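3-hydroxyisobutyrate dehydrogenase (Salmonella typhimurium, PDB 3G0O) oxidises 3-hydroxyisobutyrate with nicotinamide adenine dinucleotide (NAD) or its phosphate, NADP, as cosubstrate, a step of valine catabolism. Local coordinates at the interface of chains A and B. Numbering follows the deposited sequence. Chains: chain A/B, 3-hydroxyisobutyrate dehydrogenase.

Contact 1: the interface of chains A and B. Residues chain A 177-178, 181-182, 184, 256, 259, 261, 263; chain B 195-196, 199-200, 203, 205, 210.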
loop_
_atom_site.group_PDB
_atom_site.type_symbol
_atom_site.label_atom_id
_atom_site.label_comp_id
_atom_site.label_asym_id
_atom_site.label_seq_id
_atom_site.Cartn_x
_atom_site.Cartn_y
_atom_site.Cartn_z
ATOM N N THR A 177 -11.565 -17.128 4.483
ATOM C CA THR A 177 -11.504 -16.808 3.058
ATOM C C THR A 177 -11.085 -15.349 2.890
ATOM O O THR A 177 -10.296 -15.012 2.003
ATOM C CB THR A 177 -12.869 -17.027 2.369
ATOM O OG1 THR A 177 -13.172 -18.428 2.357
ATOM C CG2 THR A 177 -12.836 -16.508 0.929
ATOM N N VAL A 178 -11.610 -14.486 3.750
ATOM C CA VAL A 178 -11.267 -13.070 3.687
ATOM C C VAL A 178 -9.799 -12.868 4.040
ATOM O O VAL A 178 -9.115 -12.061 3.409
ATOM C CB VAL A 178 -12.152 -12.243 4.638
ATOM C CG1 VAL A 178 -11.638 -10.809 4.732
ATOM C CG2 VAL A 178 -13.587 -12.251 4.132
ATOM N N ILE A 181 -7.545 -13.750 1.082
ATOM C CA ILE A 181 -7.492 -12.683 0.095
ATOM C C ILE A 181 -6.606 -11.556 0.630
ATOM O O ILE A 181 -5.793 -10.992 -0.101
ATOM C CB ILE A 181 -8.904 -12.162 -0.221
ATOM C CG1 ILE A 181 -9.746 -13.309 -0.785
ATOM C CG2 ILE A 181 -8.828 -11.012 -1.216
ATOM C CD1 ILE A 181 -11.186 -12.956 -1.041
ATOM N N HIS A 182 -6.752 -11.241 1.913
ATOM C CA HIS A 182 -5.935 -10.198 2.520
ATOM C C HIS A 182 -4.441 -10.510 2.392
ATOM O O HIS A 182 -3.640 -9.620 2.104
ATOM C CB HIS A 182 -6.289 -10.022 4.002
ATOM C CG HIS A 182 -5.401 -9.052 4.719
ATOM N ND1 HIS A 182 -4.219 -9.427 5.320
ATOM C CD2 HIS A 182 -5.482 -7.706 4.859
ATOM C CE1 HIS A 182 -3.609 -8.357 5.795
ATOM N NE2 HIS A 182 -4.353 -7.299 5.528
ATOM N N LEU A 184 -2.970 -12.112 0.112
ATOM C CA LEU A 184 -2.530 -11.982 -1.271
ATOM C C LEU A 184 -1.940 -10.572 -1.377
ATOM O O LEU A 184 -0.837 -10.380 -1.892
ATOM C CB LEU A 184 -3.718 -12.135 -2.236
ATOM C CG LEU A 184 -3.457 -12.034 -3.751
ATOM C CD1 LEU A 184 -4.675 -12.553 -4.508
ATOM C CD2 LEU A 184 -3.155 -10.597 -4.163
ATOM N N ALA A 256 -7.439 -19.887 -5.312
ATOM C CA ALA A 256 -7.682 -19.440 -6.675
ATOM C C ALA A 256 -7.831 -20.613 -7.642
ATOM O O ALA A 256 -8.714 -20.610 -8.499
ATOM C CB ALA A 256 -6.547 -18.522 -7.138
ATOM N N LEU A 259 -11.084 -22.213 -7.618
ATOM C CA LEU A 259 -12.072 -21.350 -8.265
ATOM C C LEU A 259 -11.772 -21.132 -9.747
ATOM O O LEU A 259 -12.471 -20.370 -10.415
ATOM C CB LEU A 259 -12.114 -19.983 -7.576
ATOM C CG LEU A 259 -12.570 -19.958 -6.119
ATOM C CD1 LEU A 259 -12.260 -18.599 -5.485
ATOM C CD2 LEU A 259 -14.061 -20.252 -6.069
ATOM N N PHE A 261 -9.400 -19.484 -11.065
ATOM C CA PHE A 261 -9.139 -18.048 -11.177
ATOM C C PHE A 261 -7.628 -17.827 -11.291
ATOM O O PHE A 261 -6.861 -18.365 -10.493
ATOM C CB PHE A 261 -9.670 -17.343 -9.929
ATOM C CG PHE A 261 -9.627 -15.845 -10.006
ATOM C CD1 PHE A 261 -10.666 -15.137 -10.602
ATOM C CD2 PHE A 261 -8.545 -15.143 -9.495
ATOM C CE1 PHE A 261 -10.627 -13.749 -10.677
ATOM C CE2 PHE A 261 -8.497 -13.754 -9.566
ATOM C CZ PHE A 261 -9.536 -13.058 -10.160
ATOM N N LEU A 263 -3.954 -15.825 -11.110
ATOM C CA LEU A 263 -3.299 -14.851 -10.243
ATOM C C LEU A 263 -1.936 -14.471 -10.814
ATOM O O LEU A 263 -0.909 -15.014 -10.413
ATOM C CB LEU A 263 -3.116 -15.420 -8.832
ATOM C CG LEU A 263 -4.367 -15.811 -8.042
ATOM C CD1 LEU A 263 -3.952 -16.341 -6.684
ATOM C CD2 LEU A 263 -5.296 -14.616 -7.891
ATOM N N GLU B 195 -6.457 -7.476 -8.739
ATOM C CA GLU B 195 -6.372 -8.927 -8.694
ATOM C C GLU B 195 -7.067 -9.461 -7.447
ATOM O O GLU B 195 -7.854 -10.407 -7.523
ATOM C CB GLU B 195 -4.904 -9.369 -8.715
ATOM C CG GLU B 195 -4.697 -10.877 -8.714
ATOM C CD GLU B 195 -3.259 -11.249 -9.009
ATOM O OE1 GLU B 195 -2.743 -10.825 -10.067
ATOM O OE2 GLU B 195 -2.645 -11.958 -8.187
ATOM N N ALA B 196 -6.794 -8.838 -6.305
ATOM C CA ALA B 196 -7.390 -9.264 -5.040
ATOM C C ALA B 196 -8.908 -9.082 -4.992
ATOM O O ALA B 196 -9.625 -9.942 -4.481
ATOM C CB ALA B 196 -6.741 -8.516 -3.886
ATOM N N LEU B 199 -10.631 -11.612 -7.246
ATOM C CA LEU B 199 -10.646 -12.910 -6.578
ATOM C C LEU B 199 -11.734 -12.910 -5.503
ATOM O O LEU B 199 -12.438 -13.899 -5.323
ATOM C CB LEU B 199 -9.295 -13.211 -5.921
ATOM C CG LEU B 199 -9.279 -14.464 -5.033
ATOM C CD1 LEU B 199 -9.611 -15.698 -5.864
ATOM C CD2 LEU B 199 -7.911 -14.611 -4.369
ATOM N N ALA B 200 -11.856 -11.795 -4.789
ATOM C CA ALA B 200 -12.861 -11.661 -3.738
ATOM C C ALA B 200 -14.248 -11.846 -4.336
ATOM O O ALA B 200 -15.094 -12.531 -3.760
ATOM C CB ALA B 200 -12.756 -10.290 -3.082
ATOM N N ALA B 203 -14.816 -15.416 -5.222
ATOM C CA ALA B 203 -14.982 -16.211 -4.014
ATOM C C ALA B 203 -16.317 -15.935 -3.329
ATOM O O ALA B 203 -16.679 -16.613 -2.367
ATOM C CB ALA B 203 -13.837 -15.930 -3.050
ATOM N N ILE B 205 -17.236 -12.903 -1.902
ATOM C CA ILE B 205 -17.129 -11.955 -0.800
ATOM C C ILE B 205 -17.599 -10.586 -1.290
ATOM O O ILE B 205 -17.131 -10.103 -2.321
ATOM C CB ILE B 205 -15.664 -11.803 -0.311
ATOM C CG1 ILE B 205 -15.095 -13.161 0.111
ATOM C CG2 ILE B 205 -15.602 -10.796 0.838
ATOM C CD1 ILE B 205 -15.857 -13.835 1.244
HETATM N N MSE B 210 -14.984 -6.397 1.582
HETATM C CA MSE B 210 -13.572 -6.668 1.353
HETATM C C MSE B 210 -12.790 -5.359 1.415
HETATM O O MSE B 210 -11.690 -5.308 1.970
HETATM C CB MSE B 210 -13.363 -7.348 -0.003
HETATM C CG MSE B 210 -11.981 -7.986 -0.181
HETATM SE SE MSE B 210 -11.687 -9.533 0.979
HETATM C CE MSE B 210 -9.992 -9.038 1.788
#
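This apolar patch is part of a two-fold symmetric interface between the two copies. It may belong to a biological dimer. Helix 174-202 and the A:Leu259 to A:Leu263 stretch of chain A pack against the end of the same helix in chain B, the residues after it and helix 207-214. No polar bond crosses the patch, so shape and packing hold it.

The aliphatic packing centres on A:Ile181. Its CG1 is anti to the carbonyl carbon (chi1 -60°), and the chain extends so that A:Ile181 CD1 lies 3.4 Å from the backbone CA of B:Ala200. A:Ile181 CG2, anti to the backbone N, lies near B:Ala196 O and 3.8 Å from CE of the selenomethionine B:Met210. The B:Met210 chain is bent at chi2 and chi3. It runs antiparallel alongside A:Val178, with SE and CE beside CG1. The CG2 branch of A:Val178 meets B:Ile205 CD1 at 4.0 Å. A:Leu259 brings CD1 to B:Ala203.

The aromatic contact is a CH-pi one. B:Leu199 CA sits over one face of the A:Phe261 ring, toward its rim, 4.0 Å from the ring centroid. From there B:Leu199 forks. CD1 stays near the ring and A:Leu259, while B:Leu199 CD2 reaches A:Leu184 CD1 at 3.8 Å.

At the margin the side chains of A:Leu263 and B:Glu195 lie roughly perpendicular. The carboxylate oxygen OE2 of B:Glu195 lies 3.6 Å from A:Leu263 CB.

Contact 2: the interface of chains A and B. Residues chain A 192-193, 196, 214, 217-221, 224; chain B 182, 184-186, 189, 221-223.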
loop_
_atom_site.group_PDB
_atom_site.type_symbol
_atom_site.label_atom_id
_atom_site.label_comp_id
_atom_site.label_asym_id
_atom_site.label_seq_id
_atom_site.Cartn_x
_atom_site.Cartn_y
_atom_site.Cartn_z
ATOM N N ALA A 192 6.607 -6.439 -3.915
ATOM C CA ALA A 192 6.680 -5.274 -4.787
ATOM C C ALA A 192 7.591 -4.221 -4.162
ATOM O O ALA A 192 8.378 -3.584 -4.855
ATOM C CB ALA A 192 5.280 -4.697 -5.026
ATOM N N ALA A 193 7.491 -4.048 -2.846
ATOM C CA ALA A 193 8.336 -3.076 -2.158
ATOM C C ALA A 193 9.796 -3.469 -2.369
ATOM O O ALA A 193 10.635 -2.632 -2.717
ATOM C CB ALA A 193 8.006 -3.050 -0.662
ATOM N N ALA A 196 11.008 -2.786 -5.923
ATOM C CA ALA A 196 11.241 -1.359 -6.135
ATOM C C ALA A 196 12.505 -0.841 -5.446
ATOM O O ALA A 196 13.243 -0.038 -6.017
ATOM C CB ALA A 196 10.033 -0.564 -5.666
ATOM N N VAL A 214 8.580 7.474 -1.041
ATOM C CA VAL A 214 7.445 6.573 -1.162
ATOM C C VAL A 214 6.457 6.706 -0.010
ATOM O O VAL A 214 5.249 6.790 -0.234
ATOM C CB VAL A 214 7.892 5.097 -1.256
ATOM C CG1 VAL A 214 6.672 4.186 -1.219
ATOM C CG2 VAL A 214 8.680 4.871 -2.542
ATOM N N ALA A 217 4.116 9.474 -0.654
ATOM C CA ALA A 217 3.550 9.533 -1.993
ATOM C C ALA A 217 2.427 8.514 -2.202
ATOM O O ALA A 217 2.086 7.748 -1.298
ATOM C CB ALA A 217 4.650 9.328 -3.023
ATOM N N ALA A 218 1.863 8.515 -3.406
ATOM C CA ALA A 218 0.757 7.631 -3.748
ATOM C C ALA A 218 1.124 6.155 -3.923
ATOM O O ALA A 218 0.237 5.304 -3.993
ATOM C CB ALA A 218 0.063 8.148 -5.011
ATOM N N GLY A 219 2.417 5.845 -3.978
ATOM C CA GLY A 219 2.831 4.462 -4.154
ATOM C C GLY A 219 3.088 3.716 -2.855
ATOM O O GLY A 219 3.519 2.562 -2.858
ATOM N N ASN A 220 2.812 4.370 -1.736
ATOM C CA ASN A 220 3.037 3.771 -0.428
ATOM C C ASN A 220 2.059 2.642 -0.117
ATOM O O ASN A 220 0.964 2.572 -0.680
ATOM C CB ASN A 220 2.930 4.859 0.648
ATOM C CG ASN A 220 3.445 4.407 2.006
ATOM O OD1 ASN A 220 4.358 3.584 2.102
ATOM N ND2 ASN A 220 2.873 4.969 3.068
ATOM N N SER A 221 2.480 1.740 0.763
ATOM C CA SER A 221 1.626 0.649 1.208
ATOM C C SER A 221 2.000 0.417 2.660
ATOM O O SER A 221 3.100 0.786 3.091
ATOM C CB SER A 221 1.860 -0.627 0.398
ATOM O OG SER A 221 3.054 -1.284 0.789
ATOM N N PHE A 224 5.035 -1.689 2.645
ATOM C CA PHE A 224 6.245 -1.002 2.217
ATOM C C PHE A 224 6.792 -0.227 3.415
ATOM O O PHE A 224 7.959 -0.363 3.786
ATOM C CB PHE A 224 5.959 -0.005 1.086
ATOM C CG PHE A 224 7.181 0.752 0.631
ATOM C CD1 PHE A 224 7.904 0.335 -0.486
ATOM C CD2 PHE A 224 7.654 1.838 1.365
ATOM C CE1 PHE A 224 9.083 0.985 -0.865
ATOM C CE2 PHE A 224 8.830 2.494 0.999
ATOM C CZ PHE A 224 9.548 2.066 -0.119
ATOM N N HIS B 182 8.949 5.180 -8.288
ATOM C CA HIS B 182 7.683 5.375 -7.593
ATOM C C HIS B 182 6.509 4.805 -8.393
ATOM O O HIS B 182 5.612 4.179 -7.826
ATOM C CB HIS B 182 7.433 6.865 -7.323
ATOM C CG HIS B 182 6.091 7.148 -6.721
ATOM N ND1 HIS B 182 4.964 7.370 -7.483
ATOM C CD2 HIS B 182 5.679 7.163 -5.431
ATOM C CE1 HIS B 182 3.917 7.505 -6.691
ATOM N NE2 HIS B 182 4.323 7.383 -5.439
ATOM N N LEU B 184 6.507 2.355 -10.376
ATOM C CA LEU B 184 6.547 0.898 -10.388
ATOM C C LEU B 184 5.606 0.458 -9.262
ATOM O O LEU B 184 4.746 -0.404 -9.452
ATOM C CB LEU B 184 7.974 0.393 -10.116
ATOM C CG LEU B 184 8.228 -1.127 -10.093
ATOM C CD1 LEU B 184 9.728 -1.389 -10.157
ATOM C CD2 LEU B 184 7.636 -1.765 -8.840
ATOM N N LEU B 185 5.763 1.075 -8.095
ATOM C CA LEU B 185 4.921 0.745 -6.948
ATOM C C LEU B 185 3.458 1.127 -7.189
ATOM O O LEU B 185 2.554 0.337 -6.929
ATOM C CB LEU B 185 5.450 1.441 -5.691
ATOM C CG LEU B 185 6.743 0.848 -5.112
ATOM C CD1 LEU B 185 7.300 1.756 -4.028
ATOM C CD2 LEU B 185 6.454 -0.541 -4.556
ATOM N N ALA B 186 3.225 2.339 -7.683
ATOM C CA ALA B 186 1.861 2.790 -7.942
ATOM C C ALA B 186 1.167 1.824 -8.904
ATOM O O ALA B 186 0.044 1.392 -8.658
ATOM C CB ALA B 186 1.874 4.204 -8.534
ATOM N N HIS B 189 0.675 -1.727 -7.390
ATOM C CA HIS B 189 -0.355 -1.692 -6.357
ATOM C C HIS B 189 -1.765 -1.630 -6.943
ATOM O O HIS B 189 -2.670 -2.301 -6.446
ATOM C CB HIS B 189 -0.105 -0.530 -5.393
ATOM C CG HIS B 189 1.095 -0.730 -4.516
ATOM N ND1 HIS B 189 1.670 0.291 -3.792
ATOM C CD2 HIS B 189 1.849 -1.831 -4.276
ATOM C CE1 HIS B 189 2.729 -0.168 -3.148
ATOM N NE2 HIS B 189 2.859 -1.453 -3.426
ATOM N N SER B 221 -3.013 -0.271 0.782
ATOM C CA SER B 221 -2.057 0.540 0.043
ATOM C C SER B 221 -2.806 1.809 -0.319
ATOM O O SER B 221 -4.044 1.818 -0.352
ATOM C CB SER B 221 -1.574 -0.162 -1.228
ATOM O OG SER B 221 -2.548 -0.111 -2.256
ATOM N N TRP B 222 -2.071 2.881 -0.578
ATOM C CA TRP B 222 -2.711 4.134 -0.944
ATOM C C TRP B 222 -3.531 3.904 -2.213
ATOM O O TRP B 222 -4.666 4.364 -2.321
ATOM C CB TRP B 222 -1.669 5.227 -1.198
ATOM C CG TRP B 222 -2.269 6.603 -1.252
ATOM C CD1 TRP B 222 -2.388 7.488 -0.218
ATOM C CD2 TRP B 222 -2.884 7.228 -2.390
ATOM N NE1 TRP B 222 -3.041 8.625 -0.640
ATOM C CE2 TRP B 222 -3.355 8.492 -1.964
ATOM C CE3 TRP B 222 -3.082 6.844 -3.722
ATOM C CZ2 TRP B 222 -4.016 9.373 -2.830
ATOM C CZ3 TRP B 222 -3.738 7.722 -4.580
ATOM C CH2 TRP B 222 -4.196 8.971 -4.128
HETATM N N MSE B 223 -2.958 3.181 -3.174
HETATM C CA MSE B 223 -3.673 2.912 -4.417
HETATM C C MSE B 223 -4.886 2.008 -4.233
HETATM O O MSE B 223 -5.896 2.184 -4.909
HETATM C CB MSE B 223 -2.724 2.325 -5.469
HETATM C CG MSE B 223 -1.816 3.377 -6.082
HETATM SE SE MSE B 223 -2.848 4.806 -6.940
HETATM C CE MSE B 223 -1.413 5.617 -7.962
HETATM O O HOH W 1 -0.090 2.770 -3.238
HETATM O O HOH W 2 4.375 -2.151 -1.341
#
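The backbones of A:Ser221 and B:Ser221 pair as an antiparallel beta bridge, and beside it the amide N of B:Trp222 donates to A:Asn220 O at 3.1 Å, nearly straight (171° at H) but from 29° out of the carbonyl plane. Around this pairing, the A:Ala217 to A:Ser221 segment lies against helix 174-202 and the start of helix 222-232 of chain B.

Two histidines of chain B face this segment. B:His182 has CG anti to its backbone N. B:His182 NE2 accepts a weak, bent hydrogen bond from the amide N of A:Gly219 at 2.9 Å. A:Ala218 CA lies at the edge of this ring, in its plane. B:His189 ND1 bonds to water 1 at 3.1 Å. That water also bonds to A:Ala218 O, A:Asn220 O and the amide of B:Met223, so it ties the segment to the first turn of the chain B helix. A:Gly219 O is also 3.1 Å from B:His189 ND1, but it sits beside CE1 as well, so it would share an N-H at ND1 only obliquely. B:His189 NE2 bonds to water 2 at 2.7 Å, and this water reaches A:Ser221 OG. B:Leu185 O lies over one face of the B:His189 ring.

Apolar side chains flank the polar centre. A:Ala218 CB rests on one face of the B:Trp222 indole, toward the rim, 3.6 Å from CE3. B:Met223 SE lies at the indole edge, in plane. On the other flank, B:Leu185 inserts its forked tip. B:Leu185 CD1 meets A:Val214 CG2 and A:Phe224 CE1, each at 3.7 Å. CD2 and CG pack on A:Ala196 CB. A:Val214 CG1 sits over the centre of the A:Phe224 ring and backs it.

A:Ser221 OG is set near both the backbone N and the carbonyl carbon (chi1 77°). There A:Ser221 OG caps helix 222-232, accepting from A:Phe224 N at 2.7 Å.

Contact 1 and contact 2 lie about 20 Å apart, measured between the centres of their C-alpha atoms. Both draw on helix 174-202 of each chain, and positions 182, 184 and 196 take part in both. The two-fold repeats each contact with the chains exchanged, so one helix serves on several faces. Contact 1 is apolar, with no polar bond across it; contact 2 includes a residue paired with its own copy and so lies near the two-fold axis. The predicted active-site A:Lys179 is on the same helix, about 8 Å from the centre of contact 1, so pairing may help to steady the catalytic region.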